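PDB 1J5X: glucosamine-6-phosphate deaminase from Thermotoga maritima, which is an alpha/beta protein of the SIS-domain family, built around two parallel beta-sheets packed among helices. Local coordinates for residues A[22-27]-A[195-200]; A[183-188]-A[300-305]. All blocks are in the same frame, centred on the assembly; numbering follows the deposited sequence.

Interaction 1. Residues A[22-27]-A[195-200]; sequences DQKNEL and EFFDIS
CB of K24 and CB of F197 each point at the other helix, and chi1 (155° and 176°) then carries CG anti to the backbone N in both. The lysine chain bends at chi3 (93°), which turns its end toward D198. Along the way K24 crosses F197 at about a right angle. K24 CB lies 3.9 Å from F197 CG, and K24 CD comes as near to F197 CD1. The approach to the ring is oblique. At the tip, K24 NZ donates to D198 OD1 at 2.6 Å, a hydrogen-bonded salt bridge; the oxygen accepts through its syn lone pair. D198 OD1 also lies at the edge of the F197 ring, in its plane, and K24 CD and CE pass near both. F197 is buried, while K24 and D198 are partly exposed. A greasy lysine stem on an aromatic side chain thus ends in an ion pair. K24 also rests on P194, and Q23 O accepts a bond from S193 OG. F197 packs on I317 of helix 313-326 and L27 on M166 of helix 162-179. The contact joins helix 15-25 to helix 184-205, which follows the five-strand sheet and precedes the four-strand one.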
# COMPACT_ATOMS: atom_id res chain seq x y z
N ASP A 22 -4.85 0.11 -14.90
CA ASP A 22 -3.87 1.11 -15.29
C ASP A 22 -2.46 0.75 -14.73
O ASP A 22 -1.48 1.32 -15.18
CB ASP A 22 -4.23 2.50 -14.78
CG ASP A 22 -5.32 3.19 -15.62
OD1 ASP A 22 -5.54 2.73 -16.78
OD2 ASP A 22 -5.91 4.20 -15.12
N GLN A 23 -2.40 -0.13 -13.74
CA GLN A 23 -1.10 -0.50 -13.19
C GLN A 23 -0.40 -1.36 -14.24
O GLN A 23 0.80 -1.60 -14.18
CB GLN A 23 -1.28 -1.23 -11.86
CG GLN A 23 -1.56 -0.21 -10.75
CD GLN A 23 -2.39 -0.78 -9.62
OE1 GLN A 23 -1.90 -0.60 -8.42
NE2 GLN A 23 -3.48 -1.37 -9.84
N LYS A 24 -1.19 -1.87 -15.17
CA LYS A 24 -0.61 -2.64 -16.27
C LYS A 24 -0.43 -1.74 -17.46
O LYS A 24 0.61 -1.75 -18.11
CB LYS A 24 -1.52 -3.79 -16.67
CG LYS A 24 -1.29 -4.22 -18.14
CD LYS A 24 -1.85 -5.59 -18.37
CE LYS A 24 -3.25 -5.54 -18.89
NZ LYS A 24 -3.65 -6.90 -19.45
N ASN A 25 -1.45 -0.93 -17.78
CA ASN A 25 -1.35 -0.09 -18.97
C ASN A 25 -0.64 1.24 -18.95
O ASN A 25 -0.16 1.70 -19.98
CB ASN A 25 -2.77 0.16 -19.54
CG ASN A 25 -3.45 -1.13 -19.98
OD1 ASN A 25 -2.81 -1.99 -20.59
ND2 ASN A 25 -4.74 -1.26 -19.69
N GLU A 26 -0.57 1.87 -17.79
CA GLU A 26 -0.00 3.20 -17.76
C GLU A 26 1.21 3.40 -16.86
O GLU A 26 1.78 4.48 -16.79
CB GLU A 26 -1.11 4.17 -17.31
CG GLU A 26 -2.45 3.88 -18.04
CD GLU A 26 -3.51 4.99 -17.88
OE1 GLU A 26 -3.46 5.75 -16.87
OE2 GLU A 26 -4.42 5.11 -18.76
N LEU A 27 1.60 2.35 -16.17
CA LEU A 27 2.70 2.47 -15.21
C LEU A 27 4.02 2.86 -15.84
O LEU A 27 4.72 3.71 -15.32
CB LEU A 27 2.84 1.15 -14.44
CG LEU A 27 3.80 1.16 -13.24
CD1 LEU A 27 3.26 2.17 -12.14
CD2 LEU A 27 3.87 -0.28 -12.70
N GLU A 195 2.72 -8.46 -17.31
CA GLU A 195 2.69 -9.90 -17.14
C GLU A 195 2.27 -10.23 -15.69
O GLU A 195 1.50 -11.16 -15.44
CB GLU A 195 4.08 -10.50 -17.44
CG GLU A 195 4.23 -11.99 -17.07
CD GLU A 195 5.53 -12.62 -17.60
OE1 GLU A 195 6.45 -11.88 -18.01
OE2 GLU A 195 5.62 -13.86 -17.57
N PHE A 196 2.79 -9.46 -14.74
CA PHE A 196 2.46 -9.71 -13.32
C PHE A 196 0.95 -9.63 -13.13
O PHE A 196 0.33 -10.48 -12.46
CB PHE A 196 3.13 -8.65 -12.41
CG PHE A 196 2.83 -8.82 -10.94
CD1 PHE A 196 3.19 -9.99 -10.27
CD2 PHE A 196 2.21 -7.78 -10.19
CE1 PHE A 196 2.95 -10.12 -8.90
CE2 PHE A 196 1.98 -7.94 -8.82
CZ PHE A 196 2.34 -9.07 -8.19
N PHE A 197 0.38 -8.61 -13.73
CA PHE A 197 -1.06 -8.35 -13.65
C PHE A 197 -1.85 -9.50 -14.28
O PHE A 197 -2.76 -10.07 -13.66
CB PHE A 197 -1.37 -7.03 -14.34
CG PHE A 197 -2.86 -6.72 -14.40
CD1 PHE A 197 -3.67 -7.27 -15.41
CD2 PHE A 197 -3.46 -5.92 -13.43
CE1 PHE A 197 -5.08 -7.03 -15.43
CE2 PHE A 197 -4.84 -5.67 -13.43
CZ PHE A 197 -5.66 -6.23 -14.43
N ASP A 198 -1.46 -9.90 -15.50
CA ASP A 198 -2.17 -10.97 -16.18
C ASP A 198 -2.06 -12.30 -15.44
O ASP A 198 -3.03 -13.03 -15.37
CB ASP A 198 -1.67 -11.11 -17.66
CG ASP A 198 -1.92 -9.84 -18.49
OD1 ASP A 198 -2.82 -9.02 -18.16
OD2 ASP A 198 -1.23 -9.64 -19.52
N ILE A 199 -0.89 -12.62 -14.88
CA ILE A 199 -0.76 -13.85 -14.13
C ILE A 199 -1.68 -13.76 -12.90
O ILE A 199 -2.36 -14.75 -12.51
CB ILE A 199 0.73 -14.10 -13.63
CG1 ILE A 199 1.64 -14.42 -14.85
CG2 ILE A 199 0.76 -15.22 -12.58
CD1 ILE A 199 3.18 -14.45 -14.57
N SER A 200 -1.65 -12.60 -12.25
CA SER A 200 -2.46 -12.39 -11.03
C SER A 200 -3.93 -12.62 -11.37
O SER A 200 -4.62 -13.40 -10.68
CB SER A 200 -2.26 -10.95 -10.50
OG SER A 200 -0.94 -10.79 -10.00

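Interaction 2. Residues A[183-188]-A[300-305]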
# COMPACT_ATOMS: atom_id res chain seq x y z
N THR A 183 19.09 2.45 -9.10
CA THR A 183 17.65 2.30 -9.22
C THR A 183 17.31 1.47 -10.44
O THR A 183 16.14 1.38 -10.87
CB THR A 183 17.00 3.72 -9.33
OG1 THR A 183 17.70 4.50 -10.30
CG2 THR A 183 17.03 4.41 -7.99
N GLU A 184 18.32 0.83 -11.04
CA GLU A 184 17.99 0.09 -12.24
C GLU A 184 16.92 -0.99 -12.08
O GLU A 184 16.18 -1.21 -13.03
CB GLU A 184 19.24 -0.50 -12.93
CG GLU A 184 19.88 -1.63 -12.21
CD GLU A 184 21.13 -2.15 -12.97
OE1 GLU A 184 21.62 -1.42 -13.85
OE2 GLU A 184 21.58 -3.28 -12.66
N ARG A 185 16.80 -1.66 -10.93
CA ARG A 185 15.78 -2.67 -10.81
C ARG A 185 14.33 -2.15 -10.87
O ARG A 185 13.42 -2.92 -11.16
CB ARG A 185 15.95 -3.50 -9.55
CG ARG A 185 17.00 -4.62 -9.78
CD ARG A 185 16.28 -5.97 -10.09
NE ARG A 185 16.30 -6.79 -8.91
CZ ARG A 185 15.61 -7.89 -8.65
NH1 ARG A 185 14.72 -8.43 -9.48
NH2 ARG A 185 15.88 -8.48 -7.52
N PHE A 186 14.13 -0.88 -10.63
CA PHE A 186 12.73 -0.36 -10.69
C PHE A 186 12.26 -0.40 -12.17
O PHE A 186 11.11 -0.68 -12.43
CB PHE A 186 12.69 1.07 -10.13
CG PHE A 186 12.77 1.14 -8.63
CD1 PHE A 186 11.70 0.72 -7.81
CD2 PHE A 186 13.92 1.68 -8.02
CE1 PHE A 186 11.76 0.84 -6.40
CE2 PHE A 186 14.00 1.80 -6.64
CZ PHE A 186 12.94 1.39 -5.80
N SER A 187 13.17 -0.15 -13.13
CA SER A 187 12.76 -0.25 -14.57
C SER A 187 12.35 -1.66 -14.88
O SER A 187 11.39 -1.91 -15.59
CB SER A 187 13.92 0.08 -15.54
OG SER A 187 14.35 1.38 -15.28
N GLU A 188 13.11 -2.61 -14.34
CA GLU A 188 12.78 -3.99 -14.59
C GLU A 188 11.42 -4.33 -13.97
O GLU A 188 10.60 -4.98 -14.62
CB GLU A 188 13.88 -4.89 -14.00
CG GLU A 188 13.52 -6.40 -13.98
CD GLU A 188 14.30 -7.16 -12.87
OE1 GLU A 188 15.55 -6.96 -12.73
OE2 GLU A 188 13.66 -7.93 -12.13
N PRO A 300 4.52 -15.23 -9.36
CA PRO A 300 5.91 -14.80 -9.30
C PRO A 300 6.12 -13.33 -9.44
O PRO A 300 5.48 -12.69 -10.26
CB PRO A 300 6.58 -15.55 -10.48
CG PRO A 300 5.54 -16.58 -10.88
CD PRO A 300 4.24 -15.85 -10.66
N VAL A 301 7.04 -12.82 -8.62
CA VAL A 301 7.50 -11.44 -8.66
C VAL A 301 8.69 -11.41 -7.72
O VAL A 301 8.73 -12.23 -6.78
CB VAL A 301 6.42 -10.45 -8.22
CG1 VAL A 301 6.03 -10.71 -6.72
CG2 VAL A 301 6.96 -9.03 -8.43
N SER A 302 9.65 -10.51 -7.95
CA SER A 302 10.85 -10.44 -7.09
C SER A 302 10.51 -10.44 -5.60
O SER A 302 9.58 -9.76 -5.18
CB SER A 302 11.64 -9.18 -7.39
OG SER A 302 12.64 -8.90 -6.42
N ASN A 303 11.31 -11.13 -4.80
CA ASN A 303 11.07 -11.16 -3.35
C ASN A 303 11.88 -10.08 -2.64
O ASN A 303 11.94 -10.02 -1.40
CB ASN A 303 11.38 -12.54 -2.76
CG ASN A 303 10.45 -13.60 -3.31
OD1 ASN A 303 9.28 -13.32 -3.58
ND2 ASN A 303 10.96 -14.82 -3.47
N ASP A 304 12.45 -9.18 -3.43
CA ASP A 304 13.21 -8.08 -2.86
C ASP A 304 12.20 -6.98 -2.50
O ASP A 304 11.15 -6.88 -3.17
CB ASP A 304 14.17 -7.51 -3.86
CG ASP A 304 14.90 -6.34 -3.32
OD1 ASP A 304 14.66 -5.25 -3.86
OD2 ASP A 304 15.66 -6.51 -2.31
N TRP A 305 12.57 -6.16 -1.54
CA TRP A 305 11.68 -5.09 -1.02
C TRP A 305 11.18 -4.12 -2.07
O TRP A 305 10.08 -3.57 -1.91
CB TRP A 305 12.37 -4.28 0.08
CG TRP A 305 12.84 -5.19 1.23
CD1 TRP A 305 14.14 -5.38 1.64
CD2 TRP A 305 12.01 -5.96 2.11
NE1 TRP A 305 14.17 -6.22 2.74
CE2 TRP A 305 12.88 -6.59 3.05
CE3 TRP A 305 10.63 -6.19 2.20
CZ2 TRP A 305 12.39 -7.44 4.08
CZ3 TRP A 305 10.15 -7.04 3.22
CH2 TRP A 305 11.05 -7.65 4.15
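R185 reaches from the first turn of helix 184-205 to S302 and D304 in the loop 300-305. The backbones are well separated here, with R185 CA 9.9 Å from S302 CA, so the long side chain does the bridging. CB sets off toward the loop. The chain then bends at chi2 (-99°), with a similar turn at chi3. CB, CG and CD make the arm; NE has no near partner in the loop, and contact begins at CZ. R185 CZ lies 3.8 Å from S302 OG. R185 NH1 has S302 CB 3.8 Å away, but its firm partner is on its own helix. R185 NH1 donates to E188 OE2 over 2.9 Å, at an N-H...acceptor angle of 153°. This is a salt bridge. The bond runs close to the guanidinium plane, and NH1 meets the syn side of the carboxylate from somewhat out of its plane. It ties the group back to the next turn and limits its rotation. R185 NH2 goes furthest, to 3.4 Å from S302 OG and 4.2 Å from D304 CB. Both lie obliquely to the guanidinium. R185 NH2 and D304 OD1 stay 5.0 Å apart, so any attraction between these charges is probably modest. D304 OD1 instead accepts from K306 N. S302 OG accepts from D304 N at 3.0 Å and a fairly straight 160°. R185 and S302 also touch a crystal neighbour, which may influence the arm. S302 O accepts from S307 OG and R311 NH2, further along the same connection. The serine oxygen bonded to the backbone N two residues on makes an ST turn, here between strand 289-293 and helix 313-326, a strand-to-helix link of the alpha/beta fold.

The two contacts have centres about 14 Å apart and share helix 184-205. Interaction 2 uses its start and interaction 1 a stretch further on. Their segments alternate along the chain: 22-27, 183-188, 195-200, then 300-305. They also touch directly. F196 CE1 packs 3.5 Å from V301 CB, and I199 CG2 lies 4.0 Å from P300 CD. Helix 184-205 thus meets the N-terminal helix 15-25 in one contact and the loop after strand 289-293 in the other. That strand is at an edge of the four-strand sheet. Parts distant in sequence therefore come together on one helix, which runs in the chain between the two parallel sheets.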